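Local coordinates for exopolygalacturonase (Yersinia enterocolitica, PDB 2UVF), which hydrolyses pectin-derived polygalacturonate from the chain end as a family 28 glycoside hydrolase, probably releasing digalacturonic acid in the periplasm, at residues N429-R432 with A437-T440. Numbering follows the deposited sequence.
Sequences NYFR and AIVT
Phe-431 and Ala-437 meet inside the right-handed parallel beta-helix of this family 28 enzyme, where strand 430-431 and strand 438-441 belong to different faces of the coil and the loop 432-437 connects them. No hydrogen bond links residues 429-432 to residues 437-440, so the contact rests on a CH-pi interaction, apolar side-chain packing and one carbonyl approach to the ring.

The CH-pi evidence is direct: CB of Ala-437 stands 3.7 Å from the ring centroid of Phe-431, only 13° off the ring normal, which puts the methyl over the centre of one face. The phenyl reaches it because its CG lies anti to the carbonyl carbon (chi1 -57°), swinging the ring into the interior of the coil.

Apolar packing continues at the far end of the ring. Ile-438 departs from its backbone at an angle to the phenylalanine, yet its CG1 branch bends back and brings CD1 to 4.0 Å from Phe-431 CZ, an oblique approach.

Phe-431 also meets the nearly parallel ring of Phe-398 from the neighbouring strand 397-399, the planes about 10° apart, while Met-458 of strand 448-459 touches both Phe-431 and Ala-437. All three contacting residues are buried, and the Ile-438 side chain is about 12 Å from a bound galacturonate. The backbone also approaches the ring, with Ala-437 O 3.5 Å from Phe-431 CE1.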
loop_
_atom_site.group_PDB
_atom_site.type_symbol
_atom_site.label_atom_id
_atom_site.label_comp_id
_atom_site.label_asym_id
_atom_site.label_seq_id
_atom_site.Cartn_x
_atom_site.Cartn_y
_atom_site.Cartn_z
ATOM N N ASN A 429 1.453 -9.876 1.811
ATOM C CA ASN A 429 0.167 -9.251 1.450
ATOM C C ASN A 429 -0.500 -10.083 0.427
ATOM O O ASN A 429 0.170 -10.813 -0.343
ATOM C CB ASN A 429 0.360 -7.827 0.894
ATOM C CG ASN A 429 1.034 -6.926 1.882
ATOM O OD1 ASN A 429 0.437 -6.574 2.866
ATOM N ND2 ASN A 429 2.310 -6.580 1.643
ATOM N N TYR A 430 -1.829 -9.989 0.430
ATOM C CA TYR A 430 -2.631 -10.544 -0.664
ATOM C C TYR A 430 -3.261 -9.415 -1.494
ATOM O O TYR A 430 -4.083 -8.660 -0.998
ATOM C CB TYR A 430 -3.708 -11.444 -0.091
ATOM C CG TYR A 430 -4.515 -12.209 -1.111
ATOM C CD1 TYR A 430 -4.065 -13.415 -1.621
ATOM C CD2 TYR A 430 -5.759 -11.733 -1.537
ATOM C CE1 TYR A 430 -4.843 -14.127 -2.549
ATOM C CE2 TYR A 430 -6.517 -12.414 -2.443
ATOM C CZ TYR A 430 -6.069 -13.615 -2.951
ATOM O OH TYR A 430 -6.871 -14.311 -3.854
ATOM N N PHE A 431 -2.863 -9.296 -2.754
ATOM C CA PHE A 431 -3.438 -8.283 -3.638
ATOM C C PHE A 431 -4.513 -8.953 -4.472
ATOM O O PHE A 431 -4.230 -9.958 -5.122
ATOM C CB PHE A 431 -2.365 -7.656 -4.545
ATOM C CG PHE A 431 -1.222 -7.049 -3.791
ATOM C CD1 PHE A 431 -1.218 -5.697 -3.478
ATOM C CD2 PHE A 431 -0.132 -7.832 -3.400
ATOM C CE1 PHE A 431 -0.155 -5.123 -2.765
ATOM C CE2 PHE A 431 0.937 -7.277 -2.696
ATOM C CZ PHE A 431 0.932 -5.914 -2.377
ATOM N N ARG A 432 -5.744 -8.466 -4.389
ATOM C CA ARG A 432 -6.787 -8.914 -5.287
ATOM C C ARG A 432 -6.881 -7.880 -6.413
ATOM O O ARG A 432 -5.900 -7.626 -7.068
ATOM C CB ARG A 432 -8.120 -9.147 -4.558
ATOM C CG ARG A 432 -9.061 -10.116 -5.277
ATOM C CD ARG A 432 -10.287 -10.439 -4.428
ATOM N NE ARG A 432 -11.311 -11.144 -5.184
ATOM C CZ ARG A 432 -12.160 -10.566 -6.033
ATOM N NH1 ARG A 432 -13.056 -11.311 -6.680
ATOM N NH2 ARG A 432 -12.107 -9.247 -6.255
ATOM N N ALA A 437 -0.190 -3.814 -7.973
ATOM C CA ALA A 437 0.187 -4.200 -6.615
ATOM C C ALA A 437 1.181 -3.198 -6.050
ATOM O O ALA A 437 0.956 -2.616 -4.984
ATOM C CB ALA A 437 0.782 -5.601 -6.596
ATOM N N ILE A 438 2.287 -3.024 -6.778
ATOM C CA ILE A 438 3.367 -2.137 -6.366
ATOM C C ILE A 438 3.560 -1.107 -7.461
ATOM O O ILE A 438 3.915 -1.452 -8.583
ATOM C CB ILE A 438 4.678 -2.927 -6.071
ATOM C CG1 ILE A 438 4.409 -4.073 -5.068
ATOM C CG2 ILE A 438 5.840 -1.981 -5.645
ATOM C CD1 ILE A 438 3.978 -3.619 -3.675
ATOM N N VAL A 439 3.276 0.151 -7.123
ATOM C CA VAL A 439 3.265 1.235 -8.090
ATOM C C VAL A 439 4.221 2.346 -7.674
ATOM O O VAL A 439 4.058 2.924 -6.605
ATOM C CB VAL A 439 1.844 1.815 -8.290
ATOM C CG1 VAL A 439 1.856 2.852 -9.431
ATOM C CG2 VAL A 439 0.866 0.691 -8.580
ATOM N N THR A 440 5.226 2.610 -8.517
ATOM C CA THR A 440 6.177 3.718 -8.337
ATOM C C THR A 440 6.162 4.671 -9.557
ATOM O O THR A 440 6.678 4.307 -10.592
ATOM C CB THR A 440 7.655 3.193 -8.224
ATOM O OG1 THR A 440 8.073 2.694 -9.496
ATOM C CG2 THR A 440 7.827 2.079 -7.214
#